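Local coordinates for putative dioxygenase (1H-3-hydroxy-4-oxoquinaldine 2,4-dioxygenase) (Mycobacteroides abscessus subsp. abscessus, PDB 6RA3), which cleaves the ring of the Pseudomonas quinolone signal PQS with dioxygen, giving N-octanoylanthranilate and carbon monoxide, on an alpha/beta-hydrolase fold, at residues Arg57-Arg63 / Gly173-Met179; Pro21-Thr27 / Ala48-Val54; Val7-Ile12 / Ala76-Leu81. One frame throughout, in Å; residues are numbered along the deposited sequence.

Interaction 1: residues Arg57-Arg63 / Gly173-Met179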
# COMPACT_ATOMS: atom_id res chain seq x y z
N ARG A 57 13.88 3.95 -10.22
CA ARG A 57 13.03 5.04 -10.67
C ARG A 57 12.07 4.54 -11.73
O ARG A 57 12.38 3.64 -12.51
CB ARG A 57 13.89 6.23 -11.16
CG ARG A 57 14.56 6.08 -12.53
CD ARG A 57 15.19 7.38 -12.98
NE ARG A 57 16.15 7.95 -12.05
CZ ARG A 57 16.78 9.10 -12.26
NH1 ARG A 57 16.53 9.80 -13.35
NH2 ARG A 57 17.65 9.55 -11.37
N GLY A 58 10.83 5.05 -11.69
CA GLY A 58 9.81 4.59 -12.60
C GLY A 58 9.24 3.21 -12.32
O GLY A 58 8.35 2.76 -13.06
N HIS A 59 9.72 2.52 -11.29
CA HIS A 59 9.27 1.17 -10.96
C HIS A 59 8.42 1.11 -9.70
O HIS A 59 7.91 0.02 -9.36
CB HIS A 59 10.47 0.22 -10.79
CG HIS A 59 11.16 -0.14 -12.07
ND1 HIS A 59 11.86 0.78 -12.82
CD2 HIS A 59 11.21 -1.30 -12.75
CE1 HIS A 59 12.35 0.19 -13.89
NE2 HIS A 59 11.98 -1.07 -13.87
N GLY A 60 8.29 2.21 -8.98
CA GLY A 60 7.52 2.24 -7.75
C GLY A 60 6.02 2.21 -8.03
O GLY A 60 5.59 1.93 -9.16
N PRO A 61 5.20 2.54 -7.02
CA PRO A 61 3.75 2.62 -7.26
C PRO A 61 3.38 3.67 -8.30
O PRO A 61 2.40 3.46 -9.01
CB PRO A 61 3.15 2.93 -5.87
CG PRO A 61 4.29 3.26 -4.98
CD PRO A 61 5.56 2.72 -5.60
N ASP A 62 4.13 4.77 -8.43
CA ASP A 62 3.85 5.78 -9.44
C ASP A 62 4.34 5.28 -10.79
O ASP A 62 5.55 5.24 -11.04
CB ASP A 62 4.50 7.11 -9.07
CG ASP A 62 4.34 8.18 -10.15
OD1 ASP A 62 3.67 7.91 -11.19
OD2 ASP A 62 4.90 9.30 -9.98
N ARG A 63 3.42 4.89 -11.67
CA ARG A 63 3.81 4.33 -12.96
C ARG A 63 3.71 5.32 -14.12
O ARG A 63 3.66 4.92 -15.29
CB ARG A 63 3.02 3.08 -13.25
CG ARG A 63 3.39 1.92 -12.34
CD ARG A 63 4.93 1.60 -12.33
NE ARG A 63 5.17 0.54 -11.36
CZ ARG A 63 4.81 -0.71 -11.56
NH1 ARG A 63 4.25 -1.06 -12.71
NH2 ARG A 63 5.01 -1.60 -10.63
N GLY A 173 2.99 -6.35 -13.30
CA GLY A 173 2.14 -5.65 -14.25
C GLY A 173 2.42 -4.15 -14.25
O GLY A 173 3.28 -3.65 -13.52
N GLY A 174 1.68 -3.44 -15.10
CA GLY A 174 1.76 -1.99 -15.14
C GLY A 174 2.98 -1.38 -15.79
O GLY A 174 3.28 -0.21 -15.55
N HIS A 175 3.71 -2.15 -16.59
CA HIS A 175 4.79 -1.64 -17.41
C HIS A 175 4.43 -1.92 -18.86
O HIS A 175 3.60 -2.79 -19.14
CB HIS A 175 6.13 -2.28 -17.03
CG HIS A 175 6.71 -1.80 -15.74
ND1 HIS A 175 7.02 -0.47 -15.50
CD2 HIS A 175 7.03 -2.47 -14.61
CE1 HIS A 175 7.50 -0.35 -14.28
NE2 HIS A 175 7.53 -1.55 -13.73
N GLY A 176 5.02 -1.18 -19.78
CA GLY A 176 4.69 -1.32 -21.18
C GLY A 176 5.88 -1.06 -22.07
O GLY A 176 7.03 -1.31 -21.70
N PHE A 177 5.60 -0.53 -23.26
CA PHE A 177 6.64 -0.34 -24.25
C PHE A 177 7.73 0.59 -23.74
O PHE A 177 8.93 0.30 -23.88
CB PHE A 177 6.05 0.20 -25.55
CG PHE A 177 7.09 0.67 -26.52
CD1 PHE A 177 7.85 -0.25 -27.22
CD2 PHE A 177 7.34 2.02 -26.70
CE1 PHE A 177 8.83 0.18 -28.11
CE2 PHE A 177 8.30 2.45 -27.58
CZ PHE A 177 9.05 1.53 -28.29
N ASP A 178 7.35 1.69 -23.07
CA ASP A 178 8.37 2.63 -22.59
C ASP A 178 9.47 1.94 -21.76
O ASP A 178 10.66 2.17 -21.97
CB ASP A 178 7.70 3.75 -21.78
CG ASP A 178 8.71 4.62 -21.04
OD1 ASP A 178 9.28 5.52 -21.68
OD2 ASP A 178 8.93 4.42 -19.82
N MET A 179 9.08 1.13 -20.79
CA MET A 179 10.09 0.59 -19.89
C MET A 179 10.81 -0.59 -20.52
O MET A 179 12.02 -0.75 -20.33
CB MET A 179 9.47 0.17 -18.55
CG MET A 179 10.53 -0.06 -17.42
SD MET A 179 11.48 1.36 -17.02
CE MET A 179 10.33 2.31 -15.98
O HOH W 1 8.16 -2.35 -11.28
O HOH W 2 3.84 -4.24 -10.80

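Interaction 2: residues Pro21-Thr27 / Ala48-Val54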
# COMPACT_ATOMS: atom_id res chain seq x y z
N PRO A 21 23.27 -5.40 13.70
CA PRO A 21 24.43 -4.61 13.28
C PRO A 21 25.24 -5.29 12.18
O PRO A 21 25.16 -6.50 11.96
CB PRO A 21 25.26 -4.48 14.57
CG PRO A 21 24.44 -5.13 15.66
CD PRO A 21 23.56 -6.11 14.96
N GLY A 22 26.05 -4.48 11.52
CA GLY A 22 26.86 -4.96 10.43
C GLY A 22 26.38 -4.38 9.11
O GLY A 22 25.56 -3.46 9.08
N PRO A 23 26.89 -4.92 8.00
CA PRO A 23 26.47 -4.43 6.68
C PRO A 23 25.00 -4.70 6.42
O PRO A 23 24.45 -5.73 6.81
CB PRO A 23 27.35 -5.20 5.70
CG PRO A 23 28.52 -5.65 6.49
CD PRO A 23 27.96 -5.93 7.87
N VAL A 24 24.40 -3.76 5.69
CA VAL A 24 22.99 -3.81 5.31
C VAL A 24 22.87 -4.58 4.00
O VAL A 24 23.63 -4.34 3.06
CB VAL A 24 22.45 -2.37 5.19
CG1 VAL A 24 20.98 -2.33 4.71
CG2 VAL A 24 22.65 -1.64 6.50
N PHE A 25 21.91 -5.50 3.93
CA PHE A 25 21.53 -6.05 2.63
C PHE A 25 20.69 -5.03 1.84
O PHE A 25 19.69 -4.51 2.34
CB PHE A 25 20.75 -7.33 2.80
CG PHE A 25 21.59 -8.49 3.26
CD1 PHE A 25 22.79 -8.79 2.63
CD2 PHE A 25 21.18 -9.28 4.32
CE1 PHE A 25 23.56 -9.87 3.04
CE2 PHE A 25 21.94 -10.36 4.74
CZ PHE A 25 23.13 -10.65 4.10
N VAL A 26 21.09 -4.76 0.59
CA VAL A 26 20.33 -3.88 -0.30
C VAL A 26 19.94 -4.69 -1.52
O VAL A 26 20.80 -5.14 -2.30
CB VAL A 26 21.11 -2.62 -0.69
CG1 VAL A 26 20.28 -1.76 -1.65
CG2 VAL A 26 21.49 -1.81 0.52
N THR A 27 18.64 -4.95 -1.66
CA THR A 27 18.13 -5.72 -2.77
C THR A 27 17.84 -4.78 -3.93
O THR A 27 17.36 -3.65 -3.75
CB THR A 27 16.88 -6.51 -2.40
OG1 THR A 27 15.72 -5.66 -2.38
CG2 THR A 27 17.05 -7.20 -1.06
N ALA A 48 18.73 -11.64 9.39
CA ALA A 48 20.19 -11.61 9.46
C ALA A 48 20.74 -10.20 9.60
O ALA A 48 21.68 -9.97 10.37
CB ALA A 48 20.78 -12.30 8.22
N GLN A 49 20.18 -9.23 8.89
CA GLN A 49 20.72 -7.88 8.85
C GLN A 49 19.60 -6.92 8.53
O GLN A 49 18.58 -7.31 7.98
CB GLN A 49 21.80 -7.70 7.77
CG GLN A 49 22.92 -8.73 7.73
CD GLN A 49 23.90 -8.59 8.89
OE1 GLN A 49 24.14 -7.48 9.42
NE2 GLN A 49 24.49 -9.72 9.29
N ARG A 50 19.82 -5.64 8.82
CA ARG A 50 18.98 -4.62 8.24
C ARG A 50 18.97 -4.84 6.75
O ARG A 50 20.03 -4.94 6.13
CB ARG A 50 19.49 -3.22 8.56
CG ARG A 50 18.63 -2.05 8.01
CD ARG A 50 19.29 -0.70 8.26
NE ARG A 50 18.45 0.41 7.86
CZ ARG A 50 18.79 1.69 7.96
NH1 ARG A 50 19.96 2.03 8.42
NH2 ARG A 50 17.93 2.63 7.59
N THR A 51 17.77 -4.97 6.19
CA THR A 51 17.56 -5.18 4.76
C THR A 51 16.74 -4.02 4.20
O THR A 51 15.67 -3.70 4.72
CB THR A 51 16.86 -6.50 4.55
OG1 THR A 51 17.73 -7.55 5.00
CG2 THR A 51 16.48 -6.71 3.07
N VAL A 52 17.28 -3.38 3.16
CA VAL A 52 16.63 -2.27 2.44
C VAL A 52 16.36 -2.78 1.03
O VAL A 52 17.31 -3.07 0.29
CB VAL A 52 17.51 -1.00 2.42
CG1 VAL A 52 16.90 0.07 1.49
CG2 VAL A 52 17.73 -0.45 3.79
N ARG A 53 15.09 -2.94 0.68
CA ARG A 53 14.72 -3.33 -0.67
C ARG A 53 14.44 -2.08 -1.49
O ARG A 53 13.70 -1.20 -1.04
CB ARG A 53 13.51 -4.26 -0.68
CG ARG A 53 13.69 -5.54 0.09
CD ARG A 53 12.55 -6.49 -0.19
NE ARG A 53 11.32 -5.97 0.41
CZ ARG A 53 10.11 -6.45 0.19
NH1 ARG A 53 9.92 -7.47 -0.64
NH2 ARG A 53 9.08 -5.91 0.82
N VAL A 54 15.07 -1.97 -2.66
CA VAL A 54 15.08 -0.72 -3.42
C VAL A 54 14.44 -0.95 -4.78
O VAL A 54 14.72 -1.94 -5.46
CB VAL A 54 16.50 -0.17 -3.60
CG1 VAL A 54 16.48 1.04 -4.51
CG2 VAL A 54 17.11 0.18 -2.28
O HOH W 3 14.65 -4.84 -4.93

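Interaction 3: residues Val7-Ile12 / Ala76-Leu81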
# COMPACT_ATOMS: atom_id res chain seq x y z
N VAL A 7 14.79 11.14 -4.49
CA VAL A 7 16.26 11.12 -4.62
C VAL A 7 16.62 11.55 -6.04
O VAL A 7 16.08 11.00 -7.00
CB VAL A 7 16.85 9.73 -4.36
CG1 VAL A 7 18.38 9.80 -4.28
CG2 VAL A 7 16.27 9.11 -3.11
N ASN A 8 17.56 12.49 -6.17
CA ASN A 8 17.92 13.03 -7.48
C ASN A 8 16.65 13.48 -8.20
O ASN A 8 16.49 13.27 -9.41
CB ASN A 8 18.70 12.01 -8.33
CG ASN A 8 20.02 11.51 -7.65
OD1 ASN A 8 20.77 12.26 -7.05
ND2 ASN A 8 20.27 10.21 -7.78
N GLY A 9 15.74 14.09 -7.45
CA GLY A 9 14.51 14.65 -7.98
C GLY A 9 13.51 13.66 -8.54
O GLY A 9 12.53 14.09 -9.16
N VAL A 10 13.75 12.35 -8.39
CA VAL A 10 12.81 11.32 -8.80
C VAL A 10 12.35 10.52 -7.58
O VAL A 10 12.95 10.56 -6.50
CB VAL A 10 13.37 10.38 -9.89
CG1 VAL A 10 13.88 11.18 -11.04
CG2 VAL A 10 14.48 9.41 -9.36
N GLN A 11 11.27 9.77 -7.77
CA GLN A 11 10.62 9.04 -6.67
C GLN A 11 11.15 7.61 -6.61
O GLN A 11 10.94 6.82 -7.54
CB GLN A 11 9.10 9.01 -6.80
CG GLN A 11 8.47 8.39 -5.53
CD GLN A 11 7.00 8.67 -5.36
OE1 GLN A 11 6.59 9.61 -4.68
NE2 GLN A 11 6.21 7.81 -5.93
N ILE A 12 11.78 7.27 -5.49
CA ILE A 12 12.38 5.96 -5.25
C ILE A 12 11.57 5.26 -4.16
O ILE A 12 11.62 5.67 -3.00
CB ILE A 12 13.86 6.09 -4.82
CG1 ILE A 12 14.64 6.90 -5.86
CG2 ILE A 12 14.48 4.70 -4.57
CD1 ILE A 12 14.65 6.25 -7.28
N ALA A 76 23.16 6.19 -9.01
CA ALA A 76 23.11 7.46 -8.31
C ALA A 76 21.91 7.51 -7.39
O ALA A 76 21.99 8.10 -6.31
CB ALA A 76 23.07 8.62 -9.31
N ASP A 77 20.78 6.91 -7.81
CA ASP A 77 19.55 6.93 -7.00
C ASP A 77 19.68 6.03 -5.78
O ASP A 77 19.26 6.40 -4.67
CB ASP A 77 18.33 6.43 -7.79
CG ASP A 77 17.94 7.31 -8.98
OD1 ASP A 77 17.15 6.79 -9.80
OD2 ASP A 77 18.38 8.46 -9.08
N THR A 78 20.18 4.80 -5.98
CA THR A 78 20.30 3.84 -4.90
C THR A 78 21.27 4.35 -3.85
O THR A 78 21.00 4.27 -2.65
CB THR A 78 20.75 2.49 -5.45
OG1 THR A 78 19.76 1.98 -6.35
CG2 THR A 78 21.00 1.46 -4.32
N ILE A 79 22.40 4.92 -4.30
CA ILE A 79 23.36 5.50 -3.37
C ILE A 79 22.76 6.69 -2.65
O ILE A 79 23.01 6.89 -1.45
CB ILE A 79 24.65 5.90 -4.12
CG1 ILE A 79 25.36 4.65 -4.67
CG2 ILE A 79 25.57 6.71 -3.19
CD1 ILE A 79 26.55 4.95 -5.55
N GLY A 80 22.01 7.53 -3.35
CA GLY A 80 21.44 8.69 -2.70
C GLY A 80 20.44 8.29 -1.63
O GLY A 80 20.35 8.93 -0.57
N LEU A 81 19.68 7.23 -1.90
CA LEU A 81 18.72 6.71 -0.92
C LEU A 81 19.44 6.19 0.32
O LEU A 81 19.02 6.45 1.45
CB LEU A 81 17.89 5.59 -1.55
CG LEU A 81 16.75 5.08 -0.68
CD1 LEU A 81 15.58 6.07 -0.71
CD2 LEU A 81 16.32 3.73 -1.13

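Interaction 1: residues Arg57-Arg63 / Gly173-Met179
R63, H175 and M179 bury the most surface where the loop 57-63 meets the segment 173-179. The R63 side chain reaches across, and its NH1 donates a hydrogen bond to the O of G173 (2.9 Å) and a weak one to the O of G174 (3.1 Å). Its guanidinium stacks flat on the H175 imidazole, centres 4.0 Å apart and planes at 3°. R63 NE donates a hydrogen bond to G60 O (2.6 Å), so the head group is held by its own loop as well. A β-carbon on G174 would clash with R63 NH1, so glycine here leaves room for the arginine. Water 2 bridges R63 NH2 (2.9 Å) and G173 O (2.8 Å). The H175 edge faces the carbonyl of G58 (CE1 to O 3.4 Å), and water 1 links H175 NE2 (2.7 Å) with H59 O (3.1 Å). M179 closes the other end: its SD lies 3.5 Å from H59 CE1, obliquely to the ring, and its CE packs 3.6 Å from G58 O. H59 is itself steadied by ND1 to R57 O at 2.9 Å. Its side chain lies about 10 Å from that of H97, which probably binds substrate. K5 and D16 of the second subunit bond to R63 O and G174 N. The contact ties the loop following strand 51-54 to the start of helix 177-194, in the cap-like insertion between strands 116-120 and 209-214; H59 NE2 is hydrogen-bonded to A32 N, in the loop after strand 24-28, and R57 packs on strand 10-17.

Interaction 2: residues Pro21-Thr27 / Ala48-Val54
Backbone hydrogen bonds join strands 24-27 and 51-54 as parallel neighbours; the axes of the short strand segments approach to 4.7 Å, with their directions 16° apart. F25 and T27 each bond to strand 51-54 and the residue before it through both N and O: F25 N to R50 O (2.9 Å) and V52 N to F25 O (2.8 Å), then T27 N to V52 O (3.0 Å) and V54 N to T27 O (3.0 Å). CA-H...O contacts fill in, such as V26 CA to V52 O at 3.2 Å. Apolar packing follows on one face, V24 CG1 on V52 CG2 (3.9 Å) and V26 CG1 on V54 CG2 (3.8 Å); on the other, F25 CE2 meets A48 CB at 4.1 Å. Water 3 joins T27 OG1 and V54 O, each at 2.9 Å. Helix 42-48 connects the two strands in a beta-alpha-beta unit, its L45 touching F25, T27 and T51. The chemistry implies a pairing carried by the main chain, with valines on one face and F25 and T27 on the other; the arginines' charges are matched outside the pair, R53 by D15 and D39, R50 by D16.

Interaction 3: residues Val7-Ile12 / Ala76-Leu81
V7 ends strand 3-7 with its side chain directed at residues 76-81 of helix 71-84, where it fits against the main chain: CG1 lies 3.6 Å from G80 CA, 3.5 Å from D77 O and 3.7 Å from L81 N, while CG2 touches L81 CD1 at 3.9 Å. A β-carbon on G80 would clash with V7 CG1, so the glycine lets strand and helix come this close. N8, next in the chain, spans the gap with its amide: ND2 donates to D77 OD2 at 2.9 Å, almost straight, and weakly to A76 O at 3.1 Å. N8 and G9 are the central residues of a type I' beta turn, both with positive phi, closed by V7 N to V10 O (2.8 Å) and V10 N to V7 O (3.0 Å). This is a beta hairpin of strands 3-7 and 10-17 at one edge of the alpha/beta-hydrolase sheet, and helix 71-84 packs across it, the short segments crossing at -66°. Beyond the turn, V10 CG2 comes within 3.8 Å of D77 OD1. The carboxylate of D77 also forms a salt bridge with R57, which packs on both V10 and I12. I12 then lays CD1 3.6 Å from D77 OD1 and CG2 4.0 Å from L81 CD2, a leucine that also rests on V54 of the adjacent strand 51-54.

In the fold
Interaction 1 is the buried one of the three; 2 and 3 are partly buried. Interaction 2 is main-chain pairing within the sheet, bonded by carbonyls and amides. Interaction 3 sets helix 71-84 against the edge hairpin of that same sheet, combining apolar packing with an exposed asparagine that bonds to the helix. Interaction 1 joins a loop to a loop and the start of helix 177-194, relying on arginine, histidine and ordered water instead of strand pairing. Strand 51-54 connects all three: it pairs in 2, its V54 packs on L81 and on I12 of 3, and the chain beyond it runs into the 57-63 loop of 1. Interactions 1 and 3 share the R57-D77 salt bridge, whereas 1 and 2 adjoin only in sequence.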